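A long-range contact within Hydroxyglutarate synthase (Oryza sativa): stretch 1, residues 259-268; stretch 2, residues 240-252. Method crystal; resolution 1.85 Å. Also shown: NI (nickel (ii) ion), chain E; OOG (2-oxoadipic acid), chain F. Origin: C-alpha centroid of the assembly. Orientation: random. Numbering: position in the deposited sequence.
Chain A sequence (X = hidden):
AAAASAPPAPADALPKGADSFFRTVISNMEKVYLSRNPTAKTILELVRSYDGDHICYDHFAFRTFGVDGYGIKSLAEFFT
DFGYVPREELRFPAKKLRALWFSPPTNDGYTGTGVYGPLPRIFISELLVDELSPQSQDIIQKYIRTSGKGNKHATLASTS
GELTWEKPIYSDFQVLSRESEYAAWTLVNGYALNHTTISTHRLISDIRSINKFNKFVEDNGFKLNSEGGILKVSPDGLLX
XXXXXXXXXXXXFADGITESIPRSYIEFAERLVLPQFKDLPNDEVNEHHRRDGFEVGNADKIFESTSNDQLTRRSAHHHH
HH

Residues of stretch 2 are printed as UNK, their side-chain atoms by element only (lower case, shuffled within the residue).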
# COMPACT_ATOMS: atom_id res chain seq x y z
N GLU A 259 13.10 -21.12 -3.67
CA GLU A 259 12.85 -20.43 -4.93
C GLU A 259 12.59 -18.96 -4.66
O GLU A 259 12.29 -18.57 -3.53
CB GLU A 259 11.67 -21.06 -5.69
CG GLU A 259 12.13 -22.07 -6.72
CD GLU A 259 12.86 -21.38 -7.88
OE1 GLU A 259 12.60 -20.17 -8.15
OE2 GLU A 259 13.72 -22.04 -8.49
N SER A 260 12.69 -18.16 -5.72
CA SER A 260 12.55 -16.71 -5.59
C SER A 260 11.08 -16.32 -5.45
O SER A 260 10.22 -16.87 -6.14
CB SER A 260 13.17 -16.02 -6.81
OG SER A 260 13.13 -14.61 -6.66
N ILE A 261 10.79 -15.36 -4.57
CA ILE A 261 9.44 -14.82 -4.44
C ILE A 261 9.51 -13.28 -4.46
O ILE A 261 10.52 -12.69 -4.06
CB ILE A 261 8.74 -15.26 -3.12
CG1 ILE A 261 9.54 -14.77 -1.91
CG2 ILE A 261 8.50 -16.74 -3.05
CD1 ILE A 261 8.78 -14.68 -0.60
N PRO A 262 8.40 -12.64 -4.80
CA PRO A 262 8.32 -11.18 -4.62
C PRO A 262 8.02 -10.77 -3.18
O PRO A 262 7.21 -11.38 -2.48
CB PRO A 262 7.15 -10.79 -5.55
CG PRO A 262 6.25 -12.00 -5.52
CD PRO A 262 7.21 -13.19 -5.47
N ARG A 263 8.74 -9.74 -2.72
CA ARG A 263 8.37 -9.06 -1.49
C ARG A 263 7.65 -7.77 -1.89
O ARG A 263 6.77 -7.78 -2.77
CB ARG A 263 9.61 -8.83 -0.61
CG ARG A 263 10.22 -10.14 -0.06
CD ARG A 263 9.26 -10.87 0.85
NE ARG A 263 9.90 -11.80 1.77
CZ ARG A 263 9.23 -12.68 2.52
NH1 ARG A 263 7.90 -12.76 2.42
NH2 ARG A 263 9.88 -13.48 3.34
N SER A 264 7.97 -6.66 -1.24
CA SER A 264 7.19 -5.44 -1.37
C SER A 264 7.98 -4.39 -2.14
O SER A 264 9.10 -4.62 -2.60
CB SER A 264 6.79 -4.93 0.01
OG SER A 264 5.97 -5.90 0.64
N TYR A 265 7.37 -3.23 -2.31
CA TYR A 265 7.95 -2.15 -3.09
C TYR A 265 7.61 -0.86 -2.38
O TYR A 265 7.03 -0.86 -1.29
CB TYR A 265 7.44 -2.16 -4.53
CG TYR A 265 5.94 -1.92 -4.72
CD1 TYR A 265 5.05 -2.98 -4.69
CD2 TYR A 265 5.43 -0.66 -4.97
CE1 TYR A 265 3.71 -2.81 -4.89
CE2 TYR A 265 4.06 -0.47 -5.16
CZ TYR A 265 3.21 -1.56 -5.12
OH TYR A 265 1.86 -1.43 -5.31
N ILE A 266 8.03 0.26 -2.97
CA ILE A 266 7.71 1.57 -2.41
C ILE A 266 7.16 2.45 -3.52
O ILE A 266 7.60 2.37 -4.68
CB ILE A 266 8.94 2.21 -1.71
CG1 ILE A 266 8.54 3.53 -1.04
CG2 ILE A 266 10.11 2.45 -2.68
CD1 ILE A 266 9.57 4.09 -0.01
N GLU A 267 6.18 3.28 -3.18
CA GLU A 267 5.52 4.16 -4.13
C GLU A 267 5.81 5.61 -3.76
O GLU A 267 6.21 5.93 -2.63
CB GLU A 267 4.01 3.85 -4.18
CG GLU A 267 3.22 4.70 -5.12
CD GLU A 267 1.72 4.66 -4.81
OE1 GLU A 267 1.21 3.56 -4.57
OE2 GLU A 267 1.05 5.73 -4.81
N PHE A 268 5.70 6.48 -4.78
CA PHE A 268 5.84 7.93 -4.65
C PHE A 268 4.65 8.59 -5.32
O PHE A 268 4.25 8.21 -6.43
CB PHE A 268 7.16 8.39 -5.27
CG PHE A 268 8.25 7.36 -5.19
CD1 PHE A 268 8.86 7.05 -3.98
CD2 PHE A 268 8.66 6.70 -6.34
CE1 PHE A 268 9.87 6.09 -3.92
CE2 PHE A 268 9.66 5.74 -6.30
CZ PHE A 268 10.27 5.43 -5.09
N UNK A 240 -0.58 11.83 -9.48
CA UNK A 240 0.53 11.30 -10.27
C UNK A 240 1.36 10.37 -9.39
O UNK A 240 1.78 10.75 -8.29
c UNK A 240 0.55 13.60 -11.37
c UNK A 240 1.38 12.46 -10.82
n UNK A 240 0.64 15.49 -12.89
c UNK A 240 1.34 14.58 -12.23
o UNK A 240 2.57 14.52 -12.30
N UNK A 241 1.58 9.15 -9.87
CA UNK A 241 2.14 8.11 -9.02
C UNK A 241 3.22 7.35 -9.76
O UNK A 241 3.11 7.14 -10.98
c UNK A 241 -1.17 6.86 -7.44
c UNK A 241 -0.01 7.80 -7.67
n UNK A 241 -1.05 6.04 -6.41
o UNK A 241 -2.17 6.87 -8.16
c UNK A 241 1.06 7.16 -8.55
N UNK A 242 4.27 6.98 -9.03
CA UNK A 242 5.32 6.09 -9.53
C UNK A 242 5.67 5.11 -8.42
O UNK A 242 5.31 5.32 -7.26
o UNK A 242 7.05 7.67 -8.95
c UNK A 242 6.54 6.88 -10.00
N UNK A 243 6.36 4.03 -8.78
CA UNK A 243 6.65 2.96 -7.83
C UNK A 243 7.90 2.21 -8.29
O UNK A 243 8.18 2.14 -9.48
c UNK A 243 5.51 1.95 -7.69
o UNK A 243 5.31 1.22 -8.88
N UNK A 244 8.64 1.66 -7.32
CA UNK A 244 9.77 0.82 -7.66
C UNK A 244 9.27 -0.57 -8.05
O UNK A 244 8.16 -0.98 -7.70
c UNK A 244 11.46 2.00 -6.20
c UNK A 244 10.75 0.69 -6.50
o UNK A 244 10.06 0.23 -5.33
N UNK A 245 10.12 -1.28 -8.79
CA UNK A 245 9.96 -2.72 -8.93
C UNK A 245 10.23 -3.38 -7.59
O UNK A 245 11.22 -3.07 -6.91
c UNK A 245 10.91 -3.24 -10.02
c UNK A 245 10.61 -2.54 -11.34
c UNK A 245 10.79 -4.76 -10.16
N UNK A 246 9.34 -4.30 -7.20
CA UNK A 246 9.43 -4.96 -5.91
C UNK A 246 10.76 -5.68 -5.76
O UNK A 246 11.35 -6.16 -6.74
c UNK A 246 8.28 -5.95 -5.74
N UNK A 247 11.25 -5.72 -4.53
CA UNK A 247 12.37 -6.57 -4.18
C UNK A 247 11.97 -8.05 -4.29
O UNK A 247 10.80 -8.42 -4.22
o UNK A 247 14.53 -4.80 -3.64
c UNK A 247 13.74 -5.05 -2.70
c UNK A 247 12.85 -6.28 -2.76
o UNK A 247 13.65 -4.30 -1.70
N UNK A 248 12.98 -8.88 -4.50
CA UNK A 248 12.81 -10.33 -4.47
C UNK A 248 13.61 -10.93 -3.32
O UNK A 248 14.61 -10.39 -2.87
o UNK A 248 12.39 -10.56 -6.84
c UNK A 248 13.26 -10.96 -5.79
N UNK A 249 13.17 -12.12 -2.89
CA UNK A 249 13.81 -12.82 -1.79
C UNK A 249 13.78 -14.31 -2.06
O UNK A 249 12.93 -14.81 -2.80
c UNK A 249 13.10 -12.56 -0.45
N UNK A 250 14.73 -15.02 -1.46
CA UNK A 250 14.70 -16.48 -1.49
C UNK A 250 13.76 -16.95 -0.40
O UNK A 250 13.77 -16.44 0.73
c UNK A 250 16.11 -17.06 -1.28
c UNK A 250 16.63 -17.36 -3.74
c UNK A 250 17.10 -16.75 -2.41
c UNK A 250 18.48 -17.26 -2.04
N UNK A 251 12.92 -17.92 -0.74
CA UNK A 251 11.95 -18.48 0.19
C UNK A 251 12.07 -20.00 0.17
O UNK A 251 12.07 -20.61 -0.90
c UNK A 251 10.55 -17.99 -0.19
c UNK A 251 8.30 -17.87 2.87
c UNK A 251 7.62 -19.72 1.50
c UNK A 251 8.63 -19.41 0.61
c UNK A 251 7.46 -18.96 2.64
c UNK A 251 9.48 -18.32 0.82
c UNK A 251 9.30 -17.54 1.95
N UNK A 252 12.18 -20.61 1.34
CA UNK A 252 12.15 -22.07 1.42
C UNK A 252 10.71 -22.53 1.66
O UNK A 252 10.15 -22.31 2.74
o UNK A 252 14.44 -22.17 2.10
c UNK A 252 13.09 -24.11 2.62
c UNK A 252 13.12 -22.56 2.50
NI NI E . -0.21 2.79 -3.57
C2 OOG F . -1.99 -1.71 -4.34
C3 OOG F . -1.80 -0.99 -5.67
C4 OOG F . -2.75 0.21 -5.77
C6 OOG F . -2.40 2.83 -5.54
O4 OOG F . -3.32 3.07 -6.36
O3 OOG F . -1.64 3.75 -5.17
C5 OOG F . -2.22 1.42 -4.99
C1 OOG F . -1.23 -3.04 -4.30
O1 OOG F . -1.51 -3.86 -3.49
O2 OOG F . -0.19 -3.32 -5.19
O5 OOG F . -1.65 1.27 -3.97
O HOH W 1 11.32 -2.92 -1.75
O HOH W 2 11.04 -13.17 -7.52
O HOH W 3 12.10 -14.99 2.37

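Position 240 carries three carbons, the third bearing one oxygen and one nitrogen. Its end leads away from stretch 1. This is Gln 240.

Position 241 has the same composition. The nitrogen lies 2.7 Å from Glu 267 OE2. This is Gln 241. Its NE2 hydrogen-bonds Glu 267 OE2 and, weakly, OOG O3.

Position 242 has one carbon and one oxygen. The oxygen lies 3.2 Å from Phe 268 CD2, at the ring edge. This is Ser 242.

Position 243 also has one carbon and one oxygen. Its CB is 3.8 Å from Tyr 265 CD2. This is Ser 243, paired with Glu 267.

Position 244 has a carbon carrying one oxygen and one carbon. The oxygen accepts a hydrogen bond from Ile 266 N at 3.1 Å. This is Thr 244.

Position 245 has three carbons, forked at the first; its CA-to-CB bond points away from stretch 1. This is Val 245.

Position 246 has a single carbon, 4.1 Å from Tyr 265 CB. This is Ala 246.

Position 247 has two carbons, the second with two oxygens. One oxygen is linked through a water to Ser 264 O. A carboxylate this short is Asp 247.

Position 248 has one carbon and one oxygen. The carbon sits 3.8 Å from Ser 260 OG, and a water bridges the two side-chain oxygens. This is Ser 248.

Position 249 has one carbon, 3.8 Å from Arg 263 CG. This is Ala 249.

Position 250 has four carbons, forked at the second. One terminal carbon lies 4.5 Å from Ser 260 N. This is Leu 250.

Position 251 has one carbon and a six-carbon ring without oxygen. Its CB packs 3.7 Å from Ile 261 CG2, and Arg 263 NH2 lies at the ring edge. This is Phe 251.

Position 252 has a carbon bearing one oxygen and one carbon, and touches nothing on stretch 1. This is Thr 252.

The contact is antiparallel strand pairing in two parts. Backbone bonds join Phe 251 to Glu 259 and Ala 249 to Ile 261 in one, and Ser 242 to Phe 268 in the other. Between them, Asp 247 bonds Arg 263 and Ser 264. Near the ligand, Glu 267 OE1 binds NI at 1.9 Å, while its OE2 is held by Gln 241. Tyr 265 OH donates to OOG O2 at 2.8 Å.

Stretch 2 240-252: QQSSTVADSALFT
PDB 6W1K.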